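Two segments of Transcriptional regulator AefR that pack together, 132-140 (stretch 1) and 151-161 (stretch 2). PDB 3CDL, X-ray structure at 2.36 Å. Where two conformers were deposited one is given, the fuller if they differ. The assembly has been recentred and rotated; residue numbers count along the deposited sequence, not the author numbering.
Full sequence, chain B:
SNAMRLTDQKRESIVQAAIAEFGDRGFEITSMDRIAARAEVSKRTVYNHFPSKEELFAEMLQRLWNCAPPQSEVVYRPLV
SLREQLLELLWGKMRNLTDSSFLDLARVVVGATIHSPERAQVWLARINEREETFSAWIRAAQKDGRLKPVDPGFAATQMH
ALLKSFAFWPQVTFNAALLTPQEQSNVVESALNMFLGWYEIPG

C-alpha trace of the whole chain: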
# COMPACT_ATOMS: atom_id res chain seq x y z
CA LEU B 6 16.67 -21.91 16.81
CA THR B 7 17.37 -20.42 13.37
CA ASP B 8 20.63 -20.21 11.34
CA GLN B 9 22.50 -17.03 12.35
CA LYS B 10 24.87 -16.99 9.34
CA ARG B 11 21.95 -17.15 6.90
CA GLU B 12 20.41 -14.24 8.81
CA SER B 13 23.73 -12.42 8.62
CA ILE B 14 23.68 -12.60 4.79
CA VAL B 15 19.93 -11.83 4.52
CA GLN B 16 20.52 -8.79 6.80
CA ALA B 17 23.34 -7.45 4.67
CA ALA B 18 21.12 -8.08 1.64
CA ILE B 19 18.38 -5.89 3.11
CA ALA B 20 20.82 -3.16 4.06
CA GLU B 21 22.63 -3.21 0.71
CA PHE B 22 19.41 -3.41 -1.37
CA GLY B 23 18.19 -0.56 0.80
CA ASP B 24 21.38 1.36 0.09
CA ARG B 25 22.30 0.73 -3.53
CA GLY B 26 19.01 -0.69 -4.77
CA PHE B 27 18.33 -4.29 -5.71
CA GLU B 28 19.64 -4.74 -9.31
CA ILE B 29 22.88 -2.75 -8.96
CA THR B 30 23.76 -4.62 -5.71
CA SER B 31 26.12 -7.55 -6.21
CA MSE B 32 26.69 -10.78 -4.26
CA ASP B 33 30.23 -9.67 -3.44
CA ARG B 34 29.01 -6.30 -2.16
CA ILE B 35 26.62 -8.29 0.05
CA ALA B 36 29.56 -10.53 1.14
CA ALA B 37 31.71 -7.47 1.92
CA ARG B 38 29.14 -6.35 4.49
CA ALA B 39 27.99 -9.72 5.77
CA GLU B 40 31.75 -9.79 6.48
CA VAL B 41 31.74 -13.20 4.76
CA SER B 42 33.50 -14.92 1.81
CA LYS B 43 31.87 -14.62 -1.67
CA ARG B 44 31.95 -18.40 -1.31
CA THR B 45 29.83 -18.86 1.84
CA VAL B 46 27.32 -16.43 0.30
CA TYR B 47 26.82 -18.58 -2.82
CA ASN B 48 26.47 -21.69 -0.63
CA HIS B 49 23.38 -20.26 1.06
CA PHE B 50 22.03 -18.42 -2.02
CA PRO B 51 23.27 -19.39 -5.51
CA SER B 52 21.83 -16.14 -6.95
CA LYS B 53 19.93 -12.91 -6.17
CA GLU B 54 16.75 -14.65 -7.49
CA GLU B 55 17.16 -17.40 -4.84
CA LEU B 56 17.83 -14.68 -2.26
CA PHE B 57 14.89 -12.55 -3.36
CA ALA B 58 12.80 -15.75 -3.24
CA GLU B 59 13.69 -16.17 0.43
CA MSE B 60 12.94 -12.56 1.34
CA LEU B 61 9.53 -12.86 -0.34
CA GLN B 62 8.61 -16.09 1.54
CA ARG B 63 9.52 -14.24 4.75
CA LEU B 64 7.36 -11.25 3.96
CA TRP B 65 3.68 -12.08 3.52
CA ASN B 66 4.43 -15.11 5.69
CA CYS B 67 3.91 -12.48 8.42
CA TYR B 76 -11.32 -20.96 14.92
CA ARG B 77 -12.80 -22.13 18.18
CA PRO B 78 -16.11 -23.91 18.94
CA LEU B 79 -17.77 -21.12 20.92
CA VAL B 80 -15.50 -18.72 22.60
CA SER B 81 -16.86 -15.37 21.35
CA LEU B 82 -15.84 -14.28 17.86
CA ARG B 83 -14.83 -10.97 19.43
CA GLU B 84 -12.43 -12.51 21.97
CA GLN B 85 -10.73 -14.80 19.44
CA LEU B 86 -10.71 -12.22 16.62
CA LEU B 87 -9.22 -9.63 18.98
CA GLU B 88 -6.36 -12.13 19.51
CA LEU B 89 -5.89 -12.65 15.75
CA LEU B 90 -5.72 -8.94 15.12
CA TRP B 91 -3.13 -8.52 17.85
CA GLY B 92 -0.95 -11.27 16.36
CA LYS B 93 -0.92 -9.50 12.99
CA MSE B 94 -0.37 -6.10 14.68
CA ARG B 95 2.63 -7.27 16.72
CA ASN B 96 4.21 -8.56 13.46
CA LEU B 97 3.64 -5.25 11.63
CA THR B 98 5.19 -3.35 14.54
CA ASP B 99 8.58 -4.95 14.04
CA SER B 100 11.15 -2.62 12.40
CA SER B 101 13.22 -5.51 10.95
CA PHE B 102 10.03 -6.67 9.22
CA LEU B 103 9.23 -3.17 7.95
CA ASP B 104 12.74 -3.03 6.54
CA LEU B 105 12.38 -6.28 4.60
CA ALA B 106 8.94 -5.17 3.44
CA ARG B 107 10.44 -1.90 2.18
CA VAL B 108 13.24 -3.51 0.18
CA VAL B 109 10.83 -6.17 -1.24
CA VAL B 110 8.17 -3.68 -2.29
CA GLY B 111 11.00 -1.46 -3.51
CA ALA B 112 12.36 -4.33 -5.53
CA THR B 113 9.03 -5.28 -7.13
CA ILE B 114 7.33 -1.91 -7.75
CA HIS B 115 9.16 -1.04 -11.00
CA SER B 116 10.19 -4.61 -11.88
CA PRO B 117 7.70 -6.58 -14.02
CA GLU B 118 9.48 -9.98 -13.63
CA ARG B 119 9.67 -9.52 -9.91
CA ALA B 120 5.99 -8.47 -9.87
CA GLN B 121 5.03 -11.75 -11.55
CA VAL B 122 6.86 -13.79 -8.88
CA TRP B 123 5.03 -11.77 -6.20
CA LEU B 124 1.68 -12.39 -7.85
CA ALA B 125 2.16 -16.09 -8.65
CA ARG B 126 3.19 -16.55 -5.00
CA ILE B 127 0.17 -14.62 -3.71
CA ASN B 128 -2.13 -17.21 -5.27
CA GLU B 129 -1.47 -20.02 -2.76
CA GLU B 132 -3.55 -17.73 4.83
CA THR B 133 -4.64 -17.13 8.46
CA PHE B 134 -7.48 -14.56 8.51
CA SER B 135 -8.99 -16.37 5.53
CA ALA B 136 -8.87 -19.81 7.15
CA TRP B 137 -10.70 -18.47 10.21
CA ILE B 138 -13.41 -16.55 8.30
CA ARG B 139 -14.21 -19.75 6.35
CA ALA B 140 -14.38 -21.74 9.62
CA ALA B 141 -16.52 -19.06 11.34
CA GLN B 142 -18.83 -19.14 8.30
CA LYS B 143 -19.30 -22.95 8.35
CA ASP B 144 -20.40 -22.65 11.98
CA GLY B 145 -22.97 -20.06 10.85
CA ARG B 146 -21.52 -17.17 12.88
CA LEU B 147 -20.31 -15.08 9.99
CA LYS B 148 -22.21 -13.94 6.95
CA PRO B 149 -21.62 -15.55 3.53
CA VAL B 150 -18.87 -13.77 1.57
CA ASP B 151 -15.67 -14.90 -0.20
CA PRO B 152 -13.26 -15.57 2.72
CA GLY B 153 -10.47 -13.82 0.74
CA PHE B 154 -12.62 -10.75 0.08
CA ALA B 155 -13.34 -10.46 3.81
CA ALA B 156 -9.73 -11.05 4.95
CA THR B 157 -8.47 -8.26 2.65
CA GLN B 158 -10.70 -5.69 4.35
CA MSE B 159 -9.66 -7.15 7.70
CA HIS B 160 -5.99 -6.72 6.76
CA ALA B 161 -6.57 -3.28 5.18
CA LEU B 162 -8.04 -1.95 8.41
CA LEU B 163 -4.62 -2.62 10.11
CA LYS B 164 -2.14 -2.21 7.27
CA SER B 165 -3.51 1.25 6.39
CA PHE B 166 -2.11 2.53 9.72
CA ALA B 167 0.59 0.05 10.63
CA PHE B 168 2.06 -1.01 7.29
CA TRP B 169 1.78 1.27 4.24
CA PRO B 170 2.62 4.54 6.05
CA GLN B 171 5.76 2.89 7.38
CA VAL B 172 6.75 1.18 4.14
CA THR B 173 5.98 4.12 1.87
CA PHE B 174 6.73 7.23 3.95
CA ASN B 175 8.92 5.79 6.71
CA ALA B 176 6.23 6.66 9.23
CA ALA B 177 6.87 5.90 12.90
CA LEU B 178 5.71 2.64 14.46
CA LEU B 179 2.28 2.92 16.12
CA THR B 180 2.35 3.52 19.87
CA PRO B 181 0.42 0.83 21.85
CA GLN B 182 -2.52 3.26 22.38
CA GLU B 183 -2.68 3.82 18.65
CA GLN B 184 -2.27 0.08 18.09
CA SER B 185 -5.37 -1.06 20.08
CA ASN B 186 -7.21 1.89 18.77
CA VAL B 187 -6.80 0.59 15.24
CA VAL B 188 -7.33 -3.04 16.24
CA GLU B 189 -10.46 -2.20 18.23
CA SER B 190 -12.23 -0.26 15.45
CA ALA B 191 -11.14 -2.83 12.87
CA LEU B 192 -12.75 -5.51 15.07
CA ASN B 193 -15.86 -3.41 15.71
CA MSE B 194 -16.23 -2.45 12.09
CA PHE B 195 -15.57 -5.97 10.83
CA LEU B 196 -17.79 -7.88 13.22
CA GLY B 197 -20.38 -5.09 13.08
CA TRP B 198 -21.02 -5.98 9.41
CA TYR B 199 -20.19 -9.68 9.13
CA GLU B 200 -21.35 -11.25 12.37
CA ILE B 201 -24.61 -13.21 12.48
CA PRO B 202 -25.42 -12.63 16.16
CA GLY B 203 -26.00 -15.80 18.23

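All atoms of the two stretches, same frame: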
# COMPACT_ATOMS: atom_id res chain seq x y z
N GLU B 132 -3.97 -18.77 3.88
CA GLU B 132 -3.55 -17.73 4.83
C GLU B 132 -4.51 -17.61 6.02
O GLU B 132 -5.66 -18.05 5.94
CB GLU B 132 -3.31 -16.39 4.12
CG GLU B 132 -4.52 -15.45 4.01
CD GLU B 132 -4.72 -14.58 5.25
OE1 GLU B 132 -3.73 -14.19 5.91
OE2 GLU B 132 -5.88 -14.29 5.57
N THR B 133 -4.04 -16.98 7.11
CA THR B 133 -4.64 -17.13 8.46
C THR B 133 -6.05 -16.57 8.64
O THR B 133 -6.95 -17.30 9.08
CB THR B 133 -3.77 -16.50 9.57
OG1 THR B 133 -2.39 -16.57 9.21
CG2 THR B 133 -4.00 -17.22 10.91
N PHE B 134 -6.21 -15.28 8.34
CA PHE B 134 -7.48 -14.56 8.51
C PHE B 134 -8.56 -15.24 7.67
O PHE B 134 -9.69 -15.45 8.12
CB PHE B 134 -7.34 -13.06 8.14
CG PHE B 134 -6.52 -12.24 9.14
CD1 PHE B 134 -6.51 -10.85 9.07
CD2 PHE B 134 -5.77 -12.86 10.16
CE1 PHE B 134 -5.77 -10.09 9.98
CE2 PHE B 134 -5.03 -12.10 11.08
CZ PHE B 134 -5.03 -10.72 10.99
N SER B 135 -8.17 -15.62 6.45
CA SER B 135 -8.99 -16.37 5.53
C SER B 135 -9.47 -17.69 6.14
O SER B 135 -10.67 -17.97 6.16
CB SER B 135 -8.19 -16.63 4.27
OG SER B 135 -9.05 -16.84 3.17
N ALA B 136 -8.54 -18.49 6.63
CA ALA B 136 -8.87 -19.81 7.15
C ALA B 136 -9.94 -19.72 8.24
O ALA B 136 -10.89 -20.51 8.27
CB ALA B 136 -7.60 -20.48 7.69
N TRP B 137 -9.79 -18.72 9.10
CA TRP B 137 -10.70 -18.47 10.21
C TRP B 137 -12.09 -18.06 9.73
O TRP B 137 -13.08 -18.65 10.14
CB TRP B 137 -10.10 -17.37 11.10
CG TRP B 137 -10.82 -17.13 12.39
CD1 TRP B 137 -10.66 -17.82 13.58
CD2 TRP B 137 -11.80 -16.12 12.65
NE1 TRP B 137 -11.48 -17.29 14.54
CE2 TRP B 137 -12.19 -16.24 14.00
CE3 TRP B 137 -12.39 -15.12 11.86
CZ2 TRP B 137 -13.14 -15.41 14.58
CZ3 TRP B 137 -13.33 -14.29 12.44
CH2 TRP B 137 -13.70 -14.44 13.78
N ILE B 138 -12.14 -17.04 8.86
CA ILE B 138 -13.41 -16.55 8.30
C ILE B 138 -14.24 -17.69 7.71
O ILE B 138 -15.43 -17.79 7.99
CB ILE B 138 -13.19 -15.38 7.26
CG1 ILE B 138 -12.71 -14.11 7.97
CG2 ILE B 138 -14.47 -15.07 6.49
CD1 ILE B 138 -11.81 -13.21 7.11
N ARG B 139 -13.60 -18.54 6.91
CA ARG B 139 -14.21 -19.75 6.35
C ARG B 139 -14.73 -20.69 7.45
O ARG B 139 -15.85 -21.19 7.35
CB ARG B 139 -13.20 -20.48 5.44
CG ARG B 139 -13.66 -21.82 4.86
CD ARG B 139 -12.89 -22.26 3.60
NE ARG B 139 -11.58 -21.62 3.50
CZ ARG B 139 -11.22 -20.78 2.53
NH1 ARG B 139 -10.00 -20.22 2.55
NH2 ARG B 139 -12.06 -20.51 1.53
N ALA B 140 -13.93 -20.92 8.49
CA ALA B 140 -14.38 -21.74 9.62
C ALA B 140 -15.58 -21.12 10.36
O ALA B 140 -16.58 -21.80 10.62
CB ALA B 140 -13.23 -22.01 10.57
N ASP B 151 -16.94 -14.26 0.14
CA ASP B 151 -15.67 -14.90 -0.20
C ASP B 151 -14.67 -14.64 0.91
O ASP B 151 -14.33 -13.49 1.15
CB ASP B 151 -15.11 -14.32 -1.51
CG ASP B 151 -13.88 -15.08 -2.02
OD1 ASP B 151 -14.04 -16.21 -2.55
OD2 ASP B 151 -12.76 -14.53 -1.91
N PRO B 152 -14.23 -15.69 1.61
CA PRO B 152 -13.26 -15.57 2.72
C PRO B 152 -12.08 -14.63 2.42
O PRO B 152 -11.71 -13.83 3.27
CB PRO B 152 -12.79 -17.01 2.92
CG PRO B 152 -14.04 -17.83 2.59
CD PRO B 152 -14.68 -17.10 1.43
N GLY B 153 -11.54 -14.70 1.20
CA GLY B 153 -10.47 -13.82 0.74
C GLY B 153 -10.88 -12.36 0.61
O GLY B 153 -10.11 -11.46 0.94
N PHE B 154 -12.09 -12.11 0.12
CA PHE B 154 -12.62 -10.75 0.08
C PHE B 154 -12.68 -10.14 1.51
O PHE B 154 -12.26 -9.01 1.75
CB PHE B 154 -13.98 -10.76 -0.60
CG PHE B 154 -14.50 -9.40 -0.96
CD1 PHE B 154 -14.20 -8.84 -2.20
CD2 PHE B 154 -15.31 -8.68 -0.07
CE1 PHE B 154 -14.67 -7.59 -2.55
CE2 PHE B 154 -15.81 -7.41 -0.42
CZ PHE B 154 -15.48 -6.87 -1.66
N ALA B 155 -13.15 -10.93 2.46
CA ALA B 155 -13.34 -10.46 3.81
C ALA B 155 -12.00 -10.23 4.53
O ALA B 155 -11.83 -9.22 5.24
CB ALA B 155 -14.22 -11.42 4.58
N ALA B 156 -11.06 -11.14 4.33
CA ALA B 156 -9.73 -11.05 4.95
C ALA B 156 -8.96 -9.80 4.50
O ALA B 156 -8.25 -9.16 5.29
CB ALA B 156 -8.92 -12.32 4.67
N THR B 157 -9.13 -9.44 3.23
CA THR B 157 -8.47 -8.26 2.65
C THR B 157 -8.85 -6.97 3.36
O THR B 157 -8.00 -6.17 3.72
CB THR B 157 -8.71 -8.21 1.13
OG1 THR B 157 -8.30 -9.47 0.57
CG2 THR B 157 -7.94 -7.04 0.46
N GLN B 158 -10.15 -6.80 3.58
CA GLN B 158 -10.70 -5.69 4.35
C GLN B 158 -10.15 -5.73 5.76
O GLN B 158 -9.64 -4.72 6.28
CB GLN B 158 -12.22 -5.80 4.37
CG GLN B 158 -12.88 -5.75 2.99
CD GLN B 158 -14.37 -5.91 3.06
OE1 GLN B 158 -15.10 -5.00 2.68
NE2 GLN B 158 -14.85 -7.04 3.57
N MSE B 159 -10.20 -6.92 6.36
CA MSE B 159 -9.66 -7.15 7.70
C MSE B 159 -8.23 -6.61 7.78
O MSE B 159 -7.90 -5.82 8.64
CB MSE B 159 -9.68 -8.66 8.01
CG MSE B 159 -10.19 -9.02 9.41
SE MSE B 159 -9.85 -10.88 9.94
CE MSE B 159 -11.62 -11.38 10.49
N HIS B 160 -7.40 -7.08 6.85
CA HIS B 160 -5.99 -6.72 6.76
C HIS B 160 -5.74 -5.25 6.46
O HIS B 160 -4.85 -4.64 7.07
CB HIS B 160 -5.27 -7.59 5.73
CG HIS B 160 -4.78 -8.88 6.31
ND1 HIS B 160 -5.31 -10.10 5.96
CD2 HIS B 160 -3.81 -9.13 7.22
CE1 HIS B 160 -4.68 -11.06 6.62
NE2 HIS B 160 -3.77 -10.50 7.40
N ALA B 161 -6.55 -4.71 5.54
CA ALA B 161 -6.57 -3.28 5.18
C ALA B 161 -6.84 -2.37 6.36
O ALA B 161 -6.29 -1.28 6.45
CB ALA B 161 -7.66 -3.04 4.10

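Each stretch is mostly helical: residues 133-140 form one helix and 152-161 the other, and both helices continue later in the chain. Their axes approach to 8.4 Å, and their N-to-C directions differ by 125°, so the helices cross obliquely in a broadly antiparallel sense. The nearest CA atoms across the stretches are those of Ser135 and Pro152, 5.2 Å apart. Most i to i+4 backbone bonds are present, as in Ile138 N to Phe134 O at 3.0 Å and Ala156 N to Pro152 O at 3.0 Å.

Asp151 caps the second helix: it occupies the N-cap position, its OD2 accepting from Phe154 N at 3.2 Å. In the first stretch, Ser135 N donates to Glu132 OE2 at 2.8 Å with an N-H...acceptor angle of 157°; the same carboxylate oxygen lies 3.7 Å from Ala156 CB, so this local bond sits against the opposing helix.

No hydrogen bond links the two stretches, and the 550 Å² they bury, both sides summed, rests on shape and on apolar and aromatic contact. Ile138 acts as a knob in a hole formed by Pro152, Ala155, Ala156 and Met159. With chi1 m and chi2 t, its CD1 reaches 3.9 Å from Ala155 CB, 3.9 Å from Ala156 CB and 3.8 Å from Met159 CE. The two alanine methyls are short enough to leave the tip of Ile138 close to the backbone, where CD1 stands 3.5 Å from Ala156 N.

One turn earlier, Phe134 stacks on His160. The ring centroids are 3.9 Å apart and the planes differ by only 10°, an offset stack whose closest atoms are Phe134 CD1 and His160 CE1 at 3.1 Å. The imidazole also makes a weak hydrogen bond within its own helix, from His160 ND1 to Ala156 O at 3.2 Å and 127°. Met159, a selenomethionine, approaches the Phe134 ring obliquely: SE is 4.1 Å from the ring centroid, 40° off its normal, allowing the polarizable selenium to make dispersion contact with the aromatic ring. Its methyl extends the apolar cluster, with CE 3.9 Å from Trp137 CZ3.

Near the start of the second helix, Pro152 packs beside Ser135, whose OG is 3.8 Å from Pro152 CB. Arg139 lays one face of its guanidinium over this proline, with NH2 3.5 Å from Pro152 CG. Planar cation against aliphatic ring, the contact is one of van der Waals packing.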